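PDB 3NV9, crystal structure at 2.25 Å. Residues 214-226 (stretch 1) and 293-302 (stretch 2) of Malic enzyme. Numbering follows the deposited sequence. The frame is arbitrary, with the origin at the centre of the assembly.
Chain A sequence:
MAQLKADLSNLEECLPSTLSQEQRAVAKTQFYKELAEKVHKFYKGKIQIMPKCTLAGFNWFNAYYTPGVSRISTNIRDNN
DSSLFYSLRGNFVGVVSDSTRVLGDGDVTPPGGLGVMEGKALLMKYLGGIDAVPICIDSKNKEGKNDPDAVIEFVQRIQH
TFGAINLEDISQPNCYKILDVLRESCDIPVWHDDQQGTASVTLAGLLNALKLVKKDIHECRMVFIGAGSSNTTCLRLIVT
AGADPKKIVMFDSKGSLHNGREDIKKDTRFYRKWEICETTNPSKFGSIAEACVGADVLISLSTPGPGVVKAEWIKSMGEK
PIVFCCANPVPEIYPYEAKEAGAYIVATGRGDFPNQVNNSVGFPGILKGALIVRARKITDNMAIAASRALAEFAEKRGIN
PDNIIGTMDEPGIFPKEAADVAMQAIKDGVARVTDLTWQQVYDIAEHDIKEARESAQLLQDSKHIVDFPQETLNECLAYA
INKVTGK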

# COMPACT_ATOMS: atom_id res chain seq x y z
N LYS A 214 41.54 17.73 4.98
CA LYS A 214 42.09 18.06 6.30
C LYS A 214 41.61 19.40 6.90
O LYS A 214 42.44 20.25 7.24
N LYS A 215 40.30 19.60 7.02
CA LYS A 215 39.79 20.84 7.64
C LYS A 215 38.80 20.54 8.77
O LYS A 215 38.02 19.58 8.66
N ASP A 216 38.86 21.33 9.83
CA ASP A 216 37.95 21.24 10.95
C ASP A 216 36.62 21.88 10.53
O ASP A 216 36.61 22.96 9.91
N ILE A 217 35.50 21.22 10.85
CA ILE A 217 34.17 21.68 10.46
C ILE A 217 33.87 23.15 10.81
O ILE A 217 33.28 23.91 9.97
N HIS A 218 34.31 23.55 12.02
CA HIS A 218 34.03 24.87 12.61
C HIS A 218 34.89 25.98 11.99
O HIS A 218 34.64 27.17 12.23
N GLU A 219 35.91 25.58 11.23
CA GLU A 219 36.83 26.54 10.65
C GLU A 219 36.61 26.73 9.13
O GLU A 219 37.37 27.48 8.49
N CYS A 220 35.55 26.09 8.59
CA CYS A 220 35.15 26.24 7.16
C CYS A 220 34.11 27.31 6.79
O CYS A 220 33.04 27.38 7.38
N ARG A 221 34.42 28.09 5.78
CA ARG A 221 33.41 28.96 5.25
C ARG A 221 32.51 28.16 4.30
O ARG A 221 32.96 27.56 3.31
N MET A 222 31.22 28.17 4.58
CA MET A 222 30.27 27.41 3.78
C MET A 222 29.21 28.31 3.13
O MET A 222 28.55 29.08 3.85
N VAL A 223 29.07 28.22 1.80
CA VAL A 223 28.01 28.93 1.06
C VAL A 223 26.88 27.96 0.57
O VAL A 223 27.16 27.04 -0.19
N PHE A 224 25.63 28.23 0.98
CA PHE A 224 24.48 27.46 0.55
C PHE A 224 23.63 28.15 -0.54
O PHE A 224 23.09 29.22 -0.30
N ILE A 225 23.56 27.56 -1.74
CA ILE A 225 22.81 28.15 -2.86
C ILE A 225 21.41 27.52 -2.85
O ILE A 225 21.25 26.31 -3.19
N GLY A 226 20.43 28.32 -2.41
CA GLY A 226 19.04 27.88 -2.33
C GLY A 226 18.58 27.83 -0.88
O GLY A 226 19.33 27.40 -0.02
N VAL A 293 34.27 33.58 -3.09
CA VAL A 293 35.74 33.76 -3.03
C VAL A 293 36.27 33.34 -1.65
O VAL A 293 35.70 33.68 -0.61
N GLY A 294 37.31 32.52 -1.67
CA GLY A 294 37.84 31.91 -0.46
C GLY A 294 36.99 30.87 0.27
O GLY A 294 37.40 30.37 1.32
N ALA A 295 35.80 30.54 -0.25
CA ALA A 295 34.95 29.57 0.44
C ALA A 295 35.53 28.17 0.39
O ALA A 295 36.33 27.81 -0.53
N ASP A 296 35.12 27.37 1.37
CA ASP A 296 35.57 25.99 1.49
C ASP A 296 34.58 24.99 0.89
O ASP A 296 34.96 24.02 0.25
N VAL A 297 33.32 25.26 1.16
CA VAL A 297 32.21 24.37 0.90
C VAL A 297 31.13 25.21 0.19
O VAL A 297 30.86 26.37 0.56
N LEU A 298 30.54 24.62 -0.85
CA LEU A 298 29.47 25.21 -1.63
C LEU A 298 28.49 24.09 -1.78
O LEU A 298 28.86 22.98 -2.29
N ILE A 299 27.26 24.35 -1.34
CA ILE A 299 26.23 23.32 -1.33
C ILE A 299 24.95 23.87 -1.98
O ILE A 299 24.38 24.89 -1.48
N SER A 300 24.53 23.24 -3.08
CA SER A 300 23.26 23.56 -3.75
C SER A 300 22.33 22.35 -3.94
O SER A 300 22.78 21.27 -4.34
N LEU A 301 21.04 22.58 -3.68
CA LEU A 301 19.91 21.69 -4.02
C LEU A 301 18.73 22.57 -4.44
O LEU A 301 17.68 22.65 -3.77
N SER A 302 18.93 23.25 -5.56
CA SER A 302 17.95 24.11 -6.15
C SER A 302 16.79 23.23 -6.62
O SER A 302 16.97 22.39 -7.51

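Lys214, at positive phi just after a helix, stays out of reach; contact begins with Lys215. Its CA-to-CB bond points toward stretch 2, and an m, t, t, t chain extends far enough to place NZ 2.7 Å from Asp296 OD2, a hydrogen-bonded salt bridge. A water reinforces it, accepting from Lys215 NZ at 2.8 Å and donating to Asp296 O at 3.1 Å. Asp216, Ile217 and His218 make no contact, their side chains lying at least 7.5 Å away. Cys220 (m) points toward stretch 2, its CB 3.9 Å from Asp296 CB.

Asp296 (m) also points across, and its other carboxylate oxygen, OD1, accepts from Arg221 N at 2.8 Å with an N-H...O angle of 158°. One carboxylate thus ties down both a lysine and a backbone amide just ahead of the strand pairing. Arg221 leaves its backbone sideways, but m, t, p rotamers bring the guanidinium back: NH1 lies 3.0 Å from Val293 O, while Gly294 C and Ala295 N lie near the guanidinium plane, at its edge.

From Met222 to Ile225 the strands run parallel, 16° between their directions, and the two residues of each bridge share a face. Met222 (m, t, t) and Val297 (t) pack at 3.6 Å, CG to CB. Val223 (t) projects to the other face, where its CG2 lies 3.9 Å from Ala295 CB and its CB 4.2 Å from Leu298 CD1. Phe224 (m, chi2 78°) returns to the Met222 face; its CE2 approaches Ile299 CD1 to 3.8 Å, with Ile299 in m, t. Ile225 (m, m) shares the Val223 face, and its CG1 meets Leu298 CD1 at 3.3 Å, a tight apolar contact that the t, p rotamer of Leu298 permits by bringing its end nearer stretch 1. Beside it, Ser300 OG (t) sits 3.8 Å from Ile225 CB and hydrogen-bonds elsewhere in the structure.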

# COMPACT_ATOMS: atom_id res chain seq x y z
CB LYS A 214 43.61 17.97 6.28
CG LYS A 214 44.12 16.61 5.90
CD LYS A 214 45.53 16.63 5.31
CE LYS A 214 46.02 15.19 5.01
NZ LYS A 214 46.95 15.15 3.83
CB LYS A 215 39.14 21.77 6.61
CG LYS A 215 40.02 22.23 5.45
CD LYS A 215 39.20 23.01 4.41
CE LYS A 215 40.07 23.40 3.23
NZ LYS A 215 39.40 24.23 2.12
CB ASP A 216 38.61 21.95 12.17
CG ASP A 216 37.67 22.10 13.38
OD1 ASP A 216 36.76 21.26 13.59
OD2 ASP A 216 37.88 23.05 14.18
CB ILE A 217 33.06 20.73 10.94
CG1 ILE A 217 31.75 20.97 10.16
CG2 ILE A 217 32.91 20.73 12.50
CD1 ILE A 217 30.64 19.99 10.53
CB HIS A 218 34.27 24.81 14.14
CG HIS A 218 33.75 25.99 14.89
ND1 HIS A 218 34.48 27.16 15.03
CD2 HIS A 218 32.59 26.19 15.57
CE1 HIS A 218 33.79 28.02 15.75
NE2 HIS A 218 32.64 27.46 16.09
CB GLU A 219 38.30 26.19 10.99
CG GLU A 219 38.63 26.23 12.57
CD GLU A 219 38.39 27.64 13.26
OE1 GLU A 219 38.95 28.67 12.75
OE2 GLU A 219 37.67 27.73 14.32
CB CYS A 220 34.67 24.92 6.60
SG CYS A 220 35.95 23.68 6.57
CB ARG A 221 34.06 30.18 4.55
CG ARG A 221 34.78 31.21 5.50
CD ARG A 221 35.13 32.51 4.68
NE ARG A 221 33.88 33.07 4.16
CZ ARG A 221 33.52 33.10 2.88
NH1 ARG A 221 34.32 32.67 1.90
NH2 ARG A 221 32.32 33.55 2.57
CB MET A 222 29.63 26.36 4.66
CG MET A 222 30.67 25.39 5.24
SD MET A 222 29.77 24.15 6.15
CE MET A 222 31.12 23.39 7.12
CB VAL A 223 28.56 29.67 -0.17
CG1 VAL A 223 27.41 30.44 -0.93
CG2 VAL A 223 29.69 30.61 0.22
CB PHE A 224 23.61 27.15 1.75
CG PHE A 224 24.27 26.24 2.75
CD1 PHE A 224 25.22 26.74 3.64
CD2 PHE A 224 23.90 24.89 2.84
CE1 PHE A 224 25.84 25.88 4.61
CE2 PHE A 224 24.49 24.02 3.80
CZ PHE A 224 25.48 24.51 4.68
CB ILE A 225 23.43 27.89 -4.26
CG1 ILE A 225 24.95 28.12 -4.30
CG2 ILE A 225 22.66 28.64 -5.39
CD1 ILE A 225 25.41 29.48 -4.06
CB VAL A 293 36.18 35.20 -3.51
CG1 VAL A 293 35.12 36.25 -3.16
CG2 VAL A 293 37.61 35.57 -3.02
CB ALA A 295 33.47 29.60 -0.06
CB ASP A 296 35.88 25.68 2.98
CG ASP A 296 36.99 26.61 3.54
OD1 ASP A 296 36.70 27.59 4.27
OD2 ASP A 296 38.15 26.38 3.21
CB VAL A 297 31.67 23.75 2.24
CG1 VAL A 297 30.42 22.90 2.05
CG2 VAL A 297 32.78 22.94 2.95
CB LEU A 298 29.99 25.64 -3.01
CG LEU A 298 29.00 26.15 -4.09
CD1 LEU A 298 27.99 27.06 -3.45
CD2 LEU A 298 29.73 26.89 -5.26
CB ILE A 299 25.93 22.83 0.13
CG1 ILE A 299 27.14 22.15 0.77
CG2 ILE A 299 24.78 21.90 0.16
CD1 ILE A 299 26.83 21.56 2.20
CB SER A 300 23.51 24.19 -5.12
OG SER A 300 22.28 24.60 -5.71
CB LEU A 301 19.51 20.78 -2.85
CG LEU A 301 19.16 19.37 -3.34
CD1 LEU A 301 18.97 18.37 -2.20
CD2 LEU A 301 17.94 19.33 -4.35
CB SER A 302 18.61 24.84 -7.33
OG SER A 302 17.66 25.35 -8.26
O HOH W 1 37.47 22.48 1.13